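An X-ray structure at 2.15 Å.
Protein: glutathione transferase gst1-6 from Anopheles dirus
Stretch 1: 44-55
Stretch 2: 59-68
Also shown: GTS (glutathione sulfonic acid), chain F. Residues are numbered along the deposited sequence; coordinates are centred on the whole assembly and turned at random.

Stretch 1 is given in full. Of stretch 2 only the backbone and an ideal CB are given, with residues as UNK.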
# COMPACT_ATOMS: atom_id res chain seq x y z
N LYS B 44 2.83 16.58 15.51
CA LYS B 44 1.60 17.09 16.09
C LYS B 44 0.41 16.93 15.14
O LYS B 44 -0.73 16.74 15.58
CB LYS B 44 1.76 18.56 16.48
CG LYS B 44 2.97 18.83 17.36
CD LYS B 44 2.77 20.04 18.27
CE LYS B 44 2.41 21.31 17.50
NZ LYS B 44 1.01 21.30 16.96
N LEU B 45 0.68 16.99 13.84
CA LEU B 45 -0.36 16.85 12.82
C LEU B 45 -0.44 15.43 12.28
O LEU B 45 -1.53 14.93 11.99
CB LEU B 45 -0.08 17.82 11.67
CG LEU B 45 0.05 19.29 12.10
CD1 LEU B 45 0.50 20.13 10.91
CD2 LEU B 45 -1.28 19.79 12.65
N ASN B 46 0.72 14.78 12.15
CA ASN B 46 0.83 13.40 11.66
C ASN B 46 1.73 12.63 12.62
O ASN B 46 2.95 12.70 12.54
CB ASN B 46 1.43 13.39 10.25
CG ASN B 46 1.75 11.98 9.75
OD1 ASN B 46 2.32 11.81 8.66
ND2 ASN B 46 1.40 10.97 10.53
N PRO B 47 1.14 11.86 13.53
CA PRO B 47 1.90 11.08 14.50
C PRO B 47 2.99 10.21 13.90
O PRO B 47 3.87 9.74 14.62
CB PRO B 47 0.82 10.26 15.20
CG PRO B 47 -0.20 10.08 14.12
CD PRO B 47 -0.28 11.46 13.54
N GLN B 48 2.93 9.99 12.59
CA GLN B 48 3.94 9.18 11.92
C GLN B 48 5.05 10.08 11.41
O GLN B 48 6.15 9.63 11.13
CB GLN B 48 3.31 8.40 10.75
CG GLN B 48 4.26 7.39 10.11
CD GLN B 48 3.55 6.32 9.29
OE1 GLN B 48 4.15 5.31 8.92
NE2 GLN B 48 2.27 6.55 9.00
N HIS B 49 4.72 11.37 11.31
CA HIS B 49 5.64 12.40 10.84
C HIS B 49 6.40 12.00 9.58
O HIS B 49 7.62 11.86 9.60
CB HIS B 49 6.61 12.82 11.96
CG HIS B 49 7.45 11.71 12.51
ND1 HIS B 49 8.43 11.08 11.78
CD2 HIS B 49 7.45 11.12 13.73
CE1 HIS B 49 9.01 10.16 12.53
NE2 HIS B 49 8.44 10.16 13.71
N THR B 50 5.66 11.82 8.50
CA THR B 50 6.25 11.47 7.22
C THR B 50 5.64 12.40 6.19
O THR B 50 4.52 12.85 6.36
CB THR B 50 5.90 10.04 6.80
OG1 THR B 50 4.51 9.97 6.45
CG2 THR B 50 6.19 9.07 7.93
N ILE B 51 6.39 12.70 5.13
CA ILE B 51 5.87 13.54 4.07
C ILE B 51 5.69 12.61 2.88
O ILE B 51 6.43 11.64 2.72
CB ILE B 51 6.85 14.69 3.71
CG1 ILE B 51 8.25 14.14 3.47
CG2 ILE B 51 6.86 15.71 4.82
CD1 ILE B 51 9.30 15.22 3.21
N PRO B 52 4.70 12.88 2.03
CA PRO B 52 3.76 14.00 2.10
C PRO B 52 2.71 13.92 3.20
O PRO B 52 2.28 12.85 3.59
CB PRO B 52 3.13 13.98 0.71
CG PRO B 52 3.07 12.52 0.42
CD PRO B 52 4.41 12.03 0.86
N THR B 53 2.30 15.10 3.67
CA THR B 53 1.26 15.23 4.70
C THR B 53 0.42 16.42 4.28
O THR B 53 0.93 17.54 4.17
CB THR B 53 1.85 15.54 6.08
OG1 THR B 53 2.52 14.38 6.58
CG2 THR B 53 0.74 15.90 7.06
N LEU B 54 -0.87 16.19 4.04
CA LEU B 54 -1.80 17.24 3.63
C LEU B 54 -2.65 17.69 4.82
O LEU B 54 -2.82 16.94 5.77
CB LEU B 54 -2.71 16.71 2.52
CG LEU B 54 -3.79 17.62 1.93
CD1 LEU B 54 -3.13 18.76 1.17
CD2 LEU B 54 -4.70 16.83 0.99
N VAL B 55 -3.16 18.92 4.77
CA VAL B 55 -4.01 19.45 5.83
C VAL B 55 -5.08 20.36 5.22
O VAL B 55 -4.88 21.56 5.08
CB VAL B 55 -3.19 20.24 6.89
CG1 VAL B 55 -4.10 20.64 8.06
CG2 VAL B 55 -2.03 19.39 7.41
N UNK B 59 -8.51 19.06 8.33
CA UNK B 59 -8.56 17.62 8.10
C UNK B 59 -7.20 17.14 7.61
O UNK B 59 -6.82 17.39 6.47
CB UNK B 59 -9.66 17.26 7.09
N UNK B 60 -6.48 16.45 8.49
CA UNK B 60 -5.15 15.94 8.17
C UNK B 60 -5.17 14.64 7.37
O UNK B 60 -6.02 13.79 7.59
CB UNK B 60 -4.36 15.72 9.46
N UNK B 61 -4.22 14.49 6.44
CA UNK B 61 -4.13 13.29 5.60
C UNK B 61 -2.70 12.94 5.20
O UNK B 61 -1.96 13.79 4.72
CB UNK B 61 -4.97 13.48 4.34
N UNK B 62 -2.29 11.69 5.39
CA UNK B 62 -0.95 11.32 4.96
C UNK B 62 -0.93 10.01 4.19
O UNK B 62 -1.92 9.28 4.18
CB UNK B 62 -0.02 11.22 6.17
N UNK B 63 0.19 9.75 3.53
CA UNK B 63 0.39 8.60 2.66
C UNK B 63 -0.01 9.19 1.31
O UNK B 63 -1.20 9.44 1.07
CB UNK B 63 -0.42 7.37 3.06
N UNK B 64 0.99 9.43 0.47
CA UNK B 64 0.80 9.99 -0.86
C UNK B 64 -0.44 9.43 -1.56
O UNK B 64 -1.11 10.12 -2.32
CB UNK B 64 2.04 9.72 -1.71
N UNK B 65 -0.72 8.17 -1.30
CA UNK B 65 -1.85 7.51 -1.92
C UNK B 65 -3.18 7.95 -1.32
O UNK B 65 -4.16 8.12 -2.04
CB UNK B 65 -1.70 5.99 -1.79
N UNK B 66 -3.20 8.14 -0.01
CA UNK B 66 -4.42 8.57 0.65
C UNK B 66 -4.66 10.03 0.29
O UNK B 66 -5.80 10.43 0.07
CB UNK B 66 -4.33 8.38 2.17
N UNK B 67 -3.59 10.83 0.22
CA UNK B 67 -3.74 12.24 -0.14
C UNK B 67 -4.27 12.33 -1.57
O UNK B 67 -5.22 13.07 -1.84
CB UNK B 67 -2.41 12.99 -0.00
N UNK B 68 -3.65 11.58 -2.48
CA UNK B 68 -4.07 11.57 -3.87
C UNK B 68 -5.56 11.25 -3.99
O UNK B 68 -6.32 12.07 -4.48
CB UNK B 68 -3.24 10.56 -4.67
N1 GTS F . 4.17 5.66 2.12
CA1 GTS F . 4.51 7.03 2.39
C1 GTS F . 3.76 7.83 1.35
O11 GTS F . 3.39 8.94 1.67
O12 GTS F . 3.54 7.34 0.23
CB1 GTS F . 6.01 7.17 2.29
CG1 GTS F . 6.53 8.59 2.56
CD1 GTS F . 7.89 8.58 3.24
OE1 GTS F . 8.47 7.52 3.53
N2 GTS F . 8.39 9.79 3.46
CA2 GTS F . 9.70 9.96 4.09
C2 GTS F . 9.54 10.58 5.44
O2 GTS F . 8.72 11.50 5.61
CB2 GTS F . 10.65 10.89 3.34
SG2 GTS F . 11.17 10.43 1.65
O1S GTS F . 10.07 10.30 0.75
O2S GTS F . 12.02 11.47 1.21
O3S GTS F . 11.88 9.18 1.66
N3 GTS F . 10.32 10.07 6.38
CA3 GTS F . 10.28 10.58 7.72
C3 GTS F . 10.15 9.48 8.71
O31 GTS F . 10.12 9.82 9.88
O32 GTS F . 10.09 8.31 8.29

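Positions 59 to 62 run antiparallel to strand 53-55, with 163° between the two directions and the axes 4.6 Å apart at closest approach. Position 59 has extended angles (-79/107), and nothing of stretch 1 lies within 5.5 Å of its ideal CB; many side chains would fit. It is His 59, whose NE2 is hydrogen-bonded elsewhere in the structure.

At 60 the ideal CB lies 3.9 Å from Leu 45 O and 4.8 Å from Val 55 CG2, on the face of the sheet that Thr 53 and Val 55 share. A compact beta-branched residue would suit: valine or isoleucine, or threonine if a hydroxyl is tolerated. The residue is Val 60: its CG2 lies 4.2 Å from Val 55 CG1, and its CG1 3.2 Å from Leu 45 O.

Position 61 pairs with Leu 54 and points to the other face. The backbone bonds do not depend on the side chain, except that proline would lose the N-H that donates to Leu 54 O: Leu 54 N donates to O of 61 (2.7 Å, 166°), and N of 61 donates to Leu 54 O (2.9 Å, 159°). A beta-branched apolar residue is plausible, and Val 61 sets its CB 4.3 Å from Leu 54 CB.

The CB at 62 returns to the face of Thr 53, 4.1 Å from Thr 53 OG1 and 3.8 Å from Pro 52 O. Beyond it, Asn 46, Pro 47, Gln 48 and Thr 50 offer a mixed polar and apolar wall, suited to a large side chain, aromatic or long. Trp 62 (chi1 75°, p) is covered most by stretch 1. Asn 46 lies over one face of its ring, Gln 48 sits at the edge, and Pro 47 CD is 3.8 Å from Trp 62 CH2.

Position 63 has phi/psi of 92/107, a strained pair for any residue with a CB, so glycine would be easiest; but its CB points away from stretch 1 and the amine N1 of GTS is near, inviting an acid. Glu 63, the helix N-cap residue, accepts from GTS N1 at OE1 (2.8 Å); water 1 links its OE2 to Thr 50 OG1.

At 64, N donates to GTS O11 (2.7 Å), and the ideal CB is 3.7 Å from Pro 52 CG. A small donor such as serine or threonine could reach the carboxylate: Ser 64 OG donates to GTS O12 (2.7 Å).

Positions 65, 66 and 68 are helical and leave stretch 1 untouched, so it hardly restricts them; they are Tyr 65, Ala 66 and Val 68.

Position 67 points toward stretch 1, its CB 4.5 Å from Leu 54 CB, where leucine, isoleucine or methionine would suit. Ile 67 places CD1 3.8 Å from Pro 52 CB and CG2 3.7 Å from Leu 54 CD2.

Stretch 2, residues 59-68: HVVWESYAIV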
# COMPACT_ATOMS: atom_id res chain seq x y z
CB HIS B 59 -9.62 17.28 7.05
CG HIS B 59 -9.69 15.82 6.72
ND1 HIS B 59 -9.89 14.85 7.68
CD2 HIS B 59 -9.56 15.16 5.55
CE1 HIS B 59 -9.88 13.66 7.11
NE2 HIS B 59 -9.68 13.82 5.82
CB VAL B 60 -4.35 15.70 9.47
CG1 VAL B 60 -2.99 15.11 9.14
CG2 VAL B 60 -4.18 17.01 10.22
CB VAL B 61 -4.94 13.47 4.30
CG1 VAL B 61 -4.91 12.19 3.51
CG2 VAL B 61 -6.38 13.87 4.62
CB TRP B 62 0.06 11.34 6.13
CG TRP B 62 0.01 10.22 7.10
CD1 TRP B 62 0.74 9.06 7.06
CD2 TRP B 62 -0.75 10.17 8.32
NE1 TRP B 62 0.49 8.31 8.18
CE2 TRP B 62 -0.42 8.96 8.97
CE3 TRP B 62 -1.66 11.04 8.92
CZ2 TRP B 62 -0.99 8.60 10.19
CZ3 TRP B 62 -2.23 10.68 10.14
CH2 TRP B 62 -1.88 9.47 10.76
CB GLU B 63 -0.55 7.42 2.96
CG GLU B 63 -0.14 6.48 4.10
CD GLU B 63 1.20 5.80 3.88
OE1 GLU B 63 1.50 5.36 2.75
OE2 GLU B 63 1.95 5.68 4.87
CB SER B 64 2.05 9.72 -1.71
OG SER B 64 2.27 8.32 -1.89
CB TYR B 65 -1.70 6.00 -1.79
CG TYR B 65 -0.36 5.51 -2.24
CD1 TYR B 65 0.72 5.48 -1.36
CD2 TYR B 65 -0.14 5.11 -3.56
CE1 TYR B 65 1.98 5.06 -1.79
CE2 TYR B 65 1.12 4.68 -3.99
CZ TYR B 65 2.17 4.67 -3.10
OH TYR B 65 3.43 4.31 -3.53
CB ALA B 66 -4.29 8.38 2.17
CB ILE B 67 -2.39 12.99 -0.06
CG1 ILE B 67 -1.94 13.06 1.40
CG2 ILE B 67 -2.54 14.39 -0.68
CD1 ILE B 67 -0.60 13.72 1.61
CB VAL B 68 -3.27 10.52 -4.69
CG1 VAL B 68 -3.91 10.32 -6.05
CG2 VAL B 68 -1.84 11.00 -4.88
O HOH W 1 3.81 7.05 5.68
O HOH W 2 3.26 10.38 3.98
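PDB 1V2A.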